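Local coordinates for diphthine synthase (Aeropyrum pernix, PDB 1WDE), which probably catalyses the S-adenosyl-L-methionine-dependent trimethylation of the modified histidine of elongation factor 2 to diphthine, a step of diphthamide biosynthesis, at residues 28-33 / 55-60; 158-163 / 193-198. All coordinates share one frame; numbering follows the deposited sequence.

Contact 1: 28-33 / 55-60; sequences DAVRRA and EAAGEA
Ala-56 and Ala-57, at the last turn of helix 47-57, face Val-30 and Arg-31 near the end of helix 24-32. Both helices serve as connections of the parallel sheet in the N-terminal alpha/beta domain of this tetrapyrrole-methylase fold: helix 24-32 carries the chain from strand 9-14 to strand 35-39, and helix 47-57 makes the beta-alpha-beta crossover from that strand to its neighbour 62-64. Ala-56 comes first. Its methyl CB stands 4.6 Å from Val-30 CG1, and it also touches Trp-15, as Val-30 does, so a small residue suits a place shared by a valine and an indole. The aliphatic part of Arg-31, an exposed residue, lies near the carbonyl of Ala-56, but the fit there is modelled too tightly to be read in detail. At Ala-57 the backbones come closest, with its CA 4.6 Å from Arg-31 CA, a spacing that favours a side chain of a single methyl. That CB meets Val-30 CG1 at 3.8 Å, a purely apolar touch. Val-30 presents this branch by setting CG1 anti to the backbone N (chi1 161°), while the residue also packs on Val-89 of the sheet. Gly-58 takes the chain out of the helix with a positive phi of 134°, a conformation in which a CB would collide with the carbonyl O of Ala-57, so glycine suits the place.

Contact 2: 158-163 / 193-198; sequences RIYLNL and EADREY
The polar link is a hydrogen bond from Tyr-160 OH to Asp-195 OD1, very short at 2.5 Å. OD1 meets the rim of the phenol ring close to the ring plane, although the carboxylate is turned 41° from the ring. Asp-195 reaches in with CG anti to the backbone N (chi1 -174°), and the two side chains run roughly perpendicular. Neither end depends on this bond alone: Tyr-160 OH is also bonded to Leu-207 N, and Asp-195 OD2 to Leu-208 N. One backbone amide thus holds each side chain, and the one from Leu-208, with the tyrosine hydroxyl, would be expected to favour a charged carboxylate. A long side chain is needed here, because the CA atoms of Tyr-160 and Asp-195 are 9.9 Å apart. The helices bridged are two connections of the mixed C-terminal sheet: helix 153-165 forms the beta-alpha-beta crossover between the parallel strands 137-143 and 168-173, and helix 184-202 follows the second of these. Aromatic packing adds to this. Tyr-198 CE2 comes within 3.7 Å of Tyr-160 CD1, the two side chains passing alongside, pointing opposite ways, with ring planes oblique at 41°. A phenylalanine in place of Tyr-160 would probably keep much of this packing but leave Asp-195 OD1 and Leu-207 N without their shared hydroxyl partner. Tyr-160 also stacks on Tyr-290, and Tyr-198 OH is hydrogen-bonded to Glu-292 OE2, near the C-terminus.

Contacts 1 and 2 lie on opposite sides of the chain's centre, their own centres 45 Å apart and their nearest atoms about 30 Å apart, one in each half of the two-domain fold. They follow in series along the chain, and neither includes an annotated S-adenosyl-L-methionine site. The predicted cofactor residues draw on both halves: Asp-93 and Val-96 follow strand 85-90, against which contact 1 packs through Val-30, while Leu-173 ends strand 168-173, which joins the two helices of contact 2. Chemically they differ, small apolar groups in 28-33 / 55-60 against a buried tyrosine-aspartate bond in 158-163 / 193-198. Helix 153-165 of contact 2 also carries Cys-164, disulfide-bonded to Cys-285.

Contact 1: 28-33 / 55-60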
ATOM      1  N   ASP A  28      14.398  -5.731  19.596  1.00 38.30           N
ATOM      2  CA  ASP A  28      15.272  -5.082  20.577  1.00 42.33           C
ATOM      3  C   ASP A  28      14.778  -3.668  20.937  1.00 46.15           C
ATOM      4  O   ASP A  28      14.554  -3.351  22.112  1.00 47.92           O
ATOM      5  CB  ASP A  28      16.690  -5.003  20.015  1.00 39.91           C
ATOM      6  CG  ASP A  28      17.703  -4.538  21.044  1.00 55.02           C
ATOM      7  OD1 ASP A  28      18.841  -4.203  20.645  1.00 57.91           O
ATOM      8  OD2 ASP A  28      17.368  -4.513  22.249  1.00 56.35           O
ATOM      9  N   ALA A  29      14.597  -2.824  19.926  1.00 39.92           N
ATOM     10  CA  ALA A  29      14.138  -1.451  20.133  1.00 39.47           C
ATOM     11  C   ALA A  29      12.901  -1.333  21.008  1.00 40.15           C
ATOM     12  O   ALA A  29      12.856  -0.511  21.922  1.00 45.90           O
ATOM     13  CB  ALA A  29      13.862  -0.779  18.782  1.00 36.07           C
ATOM     14  N   VAL A  30      11.887  -2.136  20.705  1.00 41.43           N
ATOM     15  CA  VAL A  30      10.626  -2.111  21.443  1.00 38.53           C
ATOM     16  C   VAL A  30      10.787  -2.626  22.870  1.00 38.50           C
ATOM     17  O   VAL A  30      10.083  -2.190  23.782  1.00 35.74           O
ATOM     18  CB  VAL A  30       9.534  -2.923  20.670  1.00 45.61           C
ATOM     19  CG1 VAL A  30       8.392  -3.314  21.581  1.00 40.47           C
ATOM     20  CG2 VAL A  30       8.990  -2.069  19.524  1.00 39.12           C
ATOM     21  N   ARG A  31      11.726  -3.540  23.065  1.00 42.01           N
ATOM     22  CA  ARG A  31      11.954  -4.082  24.394  1.00 49.10           C
ATOM     23  C   ARG A  31      12.683  -3.056  25.253  1.00 52.47           C
ATOM     24  O   ARG A  31      12.439  -2.957  26.458  1.00 51.93           O
ATOM     25  CB  ARG A  31      12.750  -5.391  24.306  1.00 48.97           C
ATOM     26  CG  ARG A  31      11.949  -6.510  23.642  1.00 58.14           C
ATOM     27  CD  ARG A  31      12.689  -7.843  23.540  1.00 61.28           C
ATOM     28  NE  ARG A  31      13.930  -7.756  22.773  1.00 65.38           N
ATOM     29  CZ  ARG A  31      14.473  -8.777  22.111  1.00 67.64           C
ATOM     30  NH1 ARG A  31      15.611  -8.610  21.445  1.00 64.03           N
ATOM     31  NH2 ARG A  31      13.868  -9.960  22.097  1.00 64.84           N
ATOM     32  N   ARG A  32      13.545  -2.267  24.618  1.00 52.35           N
ATOM     33  CA  ARG A  32      14.323  -1.257  25.320  1.00 55.12           C
ATOM     34  C   ARG A  32      13.614   0.080  25.505  1.00 55.31           C
ATOM     35  O   ARG A  32      14.089   0.938  26.246  1.00 57.40           O
ATOM     36  CB  ARG A  32      15.672  -1.058  24.615  1.00 54.32           C
ATOM     37  CG  ARG A  32      16.572  -2.285  24.720  1.00 53.15           C
ATOM     38  CD  ARG A  32      17.902  -2.098  24.002  1.00 58.73           C
ATOM     39  NE  ARG A  32      18.788  -3.244  24.207  1.00 63.98           N
ATOM     40  CZ  ARG A  32      19.345  -3.565  25.374  1.00 68.33           C
ATOM     41  NH1 ARG A  32      19.115  -2.824  26.452  1.00 70.36           N
ATOM     42  NH2 ARG A  32      20.126  -4.633  25.473  1.00 65.99           N
ATOM     43  N   ALA A  33      12.476   0.259  24.848  1.00 55.14           N
ATOM     44  CA  ALA A  33      11.722   1.500  24.990  1.00 54.54           C
ATOM     45  C   ALA A  33      11.067   1.541  26.375  1.00 54.22           C
ATOM     46  O   ALA A  33      11.004   0.528  27.068  1.00 52.72           O
ATOM     47  CB  ALA A  33      10.656   1.594  23.902  1.00 55.38           C
ATOM     48  N   GLU A  55       3.846  -9.221  23.432  1.00 42.20           N
ATOM     49  CA  GLU A  55       4.665 -10.404  23.607  1.00 43.27           C
ATOM     50  C   GLU A  55       6.141 -10.004  23.663  1.00 49.76           C
ATOM     51  O   GLU A  55       6.917 -10.537  24.459  1.00 48.19           O
ATOM     52  CB  GLU A  55       4.381 -11.347  22.437  1.00 52.36           C
ATOM     53  CG  GLU A  55       4.998 -12.723  22.512  1.00 57.60           C
ATOM     54  CD  GLU A  55       4.390 -13.662  21.478  1.00 67.24           C
ATOM     55  OE1 GLU A  55       5.069 -14.637  21.080  1.00 69.26           O
ATOM     56  OE2 GLU A  55       3.227 -13.423  21.073  1.00 62.35           O
ATOM     57  N   ALA A  56       6.519  -9.040  22.828  1.00 50.25           N
ATOM     58  CA  ALA A  56       7.901  -8.573  22.760  1.00 46.57           C
ATOM     59  C   ALA A  56       8.306  -7.598  23.860  1.00 46.66           C
ATOM     60  O   ALA A  56       9.408  -7.687  24.381  1.00 43.65           O
ATOM     61  CB  ALA A  56       8.161  -7.935  21.394  1.00 46.25           C
ATOM     62  N   ALA A  57       7.413  -6.675  24.205  1.00 50.30           N
ATOM     63  CA  ALA A  57       7.682  -5.649  25.210  1.00 53.98           C
ATOM     64  C   ALA A  57       7.439  -6.051  26.665  1.00 56.97           C
ATOM     65  O   ALA A  57       8.244  -5.724  27.534  1.00 53.90           O
ATOM     66  CB  ALA A  57       6.874  -4.398  24.884  1.00 54.75           C
ATOM     67  N   GLY A  58       6.321  -6.719  26.944  1.00 61.23           N
ATOM     68  CA  GLY A  58       6.058  -7.135  28.312  1.00 69.62           C
ATOM     69  C   GLY A  58       4.671  -6.909  28.893  1.00 73.68           C
ATOM     70  O   GLY A  58       4.501  -6.965  30.112  1.00 78.68           O
ATOM     71  N   GLU A  59       3.687  -6.655  28.038  1.00 77.63           N
ATOM     72  CA  GLU A  59       2.299  -6.432  28.462  1.00 80.92           C
ATOM     73  C   GLU A  59       2.125  -5.303  29.477  1.00 81.61           C
ATOM     74  O   GLU A  59       1.017  -5.084  29.973  1.00 83.06           O
ATOM     75  CB  GLU A  59       1.691  -7.722  29.051  1.00 81.27           C
ATOM     76  CG  GLU A  59       1.787  -7.849  30.582  1.00 80.11           C
ATOM     77  CD  GLU A  59       0.891  -8.946  31.157  1.00 82.26           C
ATOM     78  OE1 GLU A  59       0.704  -8.978  32.393  1.00 75.53           O
ATOM     79  OE2 GLU A  59       0.375  -9.778  30.379  1.00 83.42           O
ATOM     80  N   ALA A  60       3.207  -4.590  29.781  1.00 80.45           N
ATOM     81  CA  ALA A  60       3.150  -3.509  30.757  1.00 79.12           C
ATOM     82  C   ALA A  60       3.506  -2.144  30.179  1.00 80.52           C
ATOM     83  O   ALA A  60       3.617  -1.166  30.917  1.00 82.23           O
ATOM     84  CB  ALA A  60       4.070  -3.828  31.924  1.00 78.27           C
TER

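Contact 2: 158-163 / 193-198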
ATOM      1  N   ARG A 158      -3.433   9.395 -12.270  1.00 24.14           N
ATOM      2  CA  ARG A 158      -2.081   9.020 -11.865  1.00 24.33           C
ATOM      3  C   ARG A 158      -1.709   7.665 -12.464  1.00 26.41           C
ATOM      4  O   ARG A 158      -0.539   7.389 -12.771  1.00 19.59           O
ATOM      5  CB  ARG A 158      -1.941   9.010 -10.335  1.00 27.58           C
ATOM      6  CG  ARG A 158      -2.026  10.401  -9.700  1.00 34.94           C
ATOM      7  CD  ARG A 158      -1.384  10.406  -8.302  1.00 38.15           C
ATOM      8  NE  ARG A 158       0.039  10.048  -8.358  1.00 29.73           N
ATOM      9  CZ  ARG A 158       0.669   9.311  -7.437  1.00 40.03           C
ATOM     10  NH1 ARG A 158       0.012   8.856  -6.374  1.00 34.38           N
ATOM     11  NH2 ARG A 158       1.949   8.990  -7.593  1.00 30.08           N
ATOM     12  N   ILE A 159      -2.702   6.812 -12.666  1.00 20.80           N
ATOM     13  CA  ILE A 159      -2.413   5.519 -13.258  1.00 22.68           C
ATOM     14  C   ILE A 159      -1.991   5.747 -14.705  1.00 22.34           C
ATOM     15  O   ILE A 159      -1.013   5.156 -15.160  1.00 19.63           O
ATOM     16  CB  ILE A 159      -3.629   4.578 -13.203  1.00 20.89           C
ATOM     17  CG1 ILE A 159      -3.970   4.274 -11.737  1.00 25.44           C
ATOM     18  CG2 ILE A 159      -3.322   3.294 -13.979  1.00 18.83           C
ATOM     19  CD1 ILE A 159      -5.256   3.415 -11.561  1.00 22.57           C
ATOM     20  N   TYR A 160      -2.710   6.602 -15.436  1.00 19.17           N
ATOM     21  CA  TYR A 160      -2.302   6.863 -16.819  1.00 23.42           C
ATOM     22  C   TYR A 160      -0.902   7.519 -16.862  1.00 18.22           C
ATOM     23  O   TYR A 160      -0.133   7.295 -17.788  1.00 22.08           O
ATOM     24  CB  TYR A 160      -3.313   7.767 -17.538  1.00 19.83           C
ATOM     25  CG  TYR A 160      -4.620   7.081 -17.889  1.00 20.02           C
ATOM     26  CD1 TYR A 160      -5.783   7.346 -17.174  1.00 20.52           C
ATOM     27  CD2 TYR A 160      -4.695   6.196 -18.971  1.00 21.51           C
ATOM     28  CE1 TYR A 160      -7.010   6.746 -17.529  1.00 18.16           C
ATOM     29  CE2 TYR A 160      -5.899   5.599 -19.332  1.00 22.44           C
ATOM     30  CZ  TYR A 160      -7.053   5.880 -18.608  1.00 22.13           C
ATOM     31  OH  TYR A 160      -8.249   5.318 -18.980  1.00 27.58           O
ATOM     32  N   LEU A 161      -0.578   8.336 -15.869  1.00 21.68           N
ATOM     33  CA  LEU A 161       0.744   8.993 -15.843  1.00 19.34           C
ATOM     34  C   LEU A 161       1.854   7.947 -15.729  1.00 22.48           C
ATOM     35  O   LEU A 161       2.913   8.069 -16.356  1.00 20.00           O
ATOM     36  CB  LEU A 161       0.803  10.003 -14.684  1.00 21.35           C
ATOM     37  CG  LEU A 161      -0.016  11.275 -14.975  1.00 25.87           C
ATOM     38  CD1 LEU A 161       0.048  12.249 -13.808  1.00 27.06           C
ATOM     39  CD2 LEU A 161       0.549  11.938 -16.241  1.00 30.44           C
ATOM     40  N   ASN A 162       1.610   6.904 -14.942  1.00 15.32           N
ATOM     41  CA  ASN A 162       2.590   5.835 -14.794  1.00 17.71           C
ATOM     42  C   ASN A 162       2.706   5.140 -16.147  1.00 18.18           C
ATOM     43  O   ASN A 162       3.803   4.871 -16.644  1.00 21.99           O
ATOM     44  CB  ASN A 162       2.131   4.782 -13.772  1.00 20.42           C
ATOM     45  CG  ASN A 162       2.471   5.134 -12.334  1.00 26.67           C
ATOM     46  OD1 ASN A 162       3.383   5.901 -12.055  1.00 20.98           O
ATOM     47  ND2 ASN A 162       1.750   4.519 -11.407  1.00 20.90           N
ATOM     48  N   LEU A 163       1.559   4.813 -16.732  1.00 19.63           N
ATOM     49  CA  LEU A 163       1.552   4.148 -18.025  1.00 19.79           C
ATOM     50  C   LEU A 163       2.346   4.925 -19.072  1.00 13.58           C
ATOM     51  O   LEU A 163       3.130   4.337 -19.799  1.00 20.42           O
ATOM     52  CB  LEU A 163       0.111   3.928 -18.506  1.00 15.89           C
ATOM     53  CG  LEU A 163      -0.650   2.952 -17.614  1.00 16.36           C
ATOM     54  CD1 LEU A 163      -2.135   2.943 -17.958  1.00 21.97           C
ATOM     55  CD2 LEU A 163      -0.055   1.561 -17.790  1.00 23.44           C
ATOM     56  N   GLU A 193     -15.432   3.339 -12.705  1.00 31.90           N
ATOM     57  CA  GLU A 193     -16.438   4.383 -12.854  1.00 32.65           C
ATOM     58  C   GLU A 193     -15.697   5.720 -12.953  1.00 33.66           C
ATOM     59  O   GLU A 193     -16.092   6.585 -13.730  1.00 33.90           O
ATOM     60  CB  GLU A 193     -17.414   4.400 -11.669  1.00 41.34           C
ATOM     61  CG  GLU A 193     -18.321   5.637 -11.634  1.00 48.43           C
ATOM     62  CD  GLU A 193     -19.099   5.845 -12.928  1.00 56.07           C
ATOM     63  OE1 GLU A 193     -19.688   6.937 -13.100  1.00 60.23           O
ATOM     64  OE2 GLU A 193     -19.125   4.920 -13.771  1.00 60.69           O
ATOM     65  N   ALA A 194     -14.619   5.873 -12.173  1.00 30.10           N
ATOM     66  CA  ALA A 194     -13.807   7.102 -12.197  1.00 27.68           C
ATOM     67  C   ALA A 194     -13.144   7.271 -13.557  1.00 20.98           C
ATOM     68  O   ALA A 194     -13.029   8.381 -14.081  1.00 27.74           O
ATOM     69  CB  ALA A 194     -12.703   7.053 -11.094  1.00 25.88           C
ATOM     70  N   ASP A 195     -12.686   6.161 -14.121  1.00 26.02           N
ATOM     71  CA  ASP A 195     -12.037   6.191 -15.419  1.00 27.22           C
ATOM     72  C   ASP A 195     -12.985   6.679 -16.500  1.00 26.20           C
ATOM     73  O   ASP A 195     -12.607   7.493 -17.338  1.00 28.96           O
ATOM     74  CB  ASP A 195     -11.514   4.801 -15.770  1.00 27.05           C
ATOM     75  CG  ASP A 195     -10.685   4.794 -17.045  1.00 26.94           C
ATOM     76  OD1 ASP A 195      -9.989   5.806 -17.323  1.00 23.76           O
ATOM     77  OD2 ASP A 195     -10.709   3.766 -17.758  1.00 26.28           O
ATOM     78  N   ARG A 196     -14.224   6.187 -16.481  1.00 30.29           N
ATOM     79  CA  ARG A 196     -15.198   6.601 -17.485  1.00 27.38           C
ATOM     80  C   ARG A 196     -15.526   8.082 -17.352  1.00 34.93           C
ATOM     81  O   ARG A 196     -15.731   8.776 -18.352  1.00 38.78           O
ATOM     82  CB  ARG A 196     -16.472   5.757 -17.386  1.00 29.69           C
ATOM     83  CG  ARG A 196     -16.299   4.332 -17.904  1.00 27.32           C
ATOM     84  CD  ARG A 196     -17.632   3.588 -18.011  1.00 39.96           C
ATOM     85  NE  ARG A 196     -18.256   3.325 -16.712  1.00 36.78           N
ATOM     86  CZ  ARG A 196     -17.894   2.352 -15.877  1.00 38.26           C
ATOM     87  NH1 ARG A 196     -18.539   2.210 -14.729  1.00 35.67           N
ATOM     88  NH2 ARG A 196     -16.905   1.519 -16.187  1.00 34.20           N
ATOM     89  N   GLU A 197     -15.567   8.564 -16.116  1.00 37.43           N
ATOM     90  CA  GLU A 197     -15.843   9.966 -15.849  1.00 38.41           C
ATOM     91  C   GLU A 197     -14.641  10.795 -16.288  1.00 37.33           C
ATOM     92  O   GLU A 197     -14.802  11.837 -16.921  1.00 41.79           O
ATOM     93  CB  GLU A 197     -16.087  10.166 -14.356  1.00 44.45           C
ATOM     94  CG  GLU A 197     -17.110  11.222 -14.024  1.00 54.05           C
ATOM     95  CD  GLU A 197     -17.606  11.101 -12.597  1.00 61.26           C
ATOM     96  OE1 GLU A 197     -18.261  10.081 -12.276  1.00 65.27           O
ATOM     97  OE2 GLU A 197     -17.332  12.020 -11.794  1.00 65.04           O
ATOM     98  N   TYR A 198     -13.437  10.324 -15.955  1.00 30.61           N
ATOM     99  CA  TYR A 198     -12.205  11.024 -16.319  1.00 29.08           C
ATOM    100  C   TYR A 198     -11.933  11.074 -17.824  1.00 31.87           C
ATOM    101  O   TYR A 198     -11.631  12.139 -18.369  1.00 36.29           O
ATOM    102  CB  TYR A 198     -10.999  10.397 -15.601  1.00 30.50           C
ATOM    103  CG  TYR A 198      -9.660  10.956 -16.056  1.00 30.45           C
ATOM    104  CD1 TYR A 198      -9.364  12.318 -15.930  1.00 36.67           C
ATOM    105  CD2 TYR A 198      -8.697  10.123 -16.634  1.00 35.18           C
ATOM    106  CE1 TYR A 198      -8.138  12.834 -16.374  1.00 34.21           C
ATOM    107  CE2 TYR A 198      -7.473  10.625 -17.083  1.00 31.36           C
ATOM    108  CZ  TYR A 198      -7.203  11.979 -16.950  1.00 32.49           C
ATOM    109  OH  TYR A 198      -6.003  12.474 -17.402  1.00 29.59           O
TER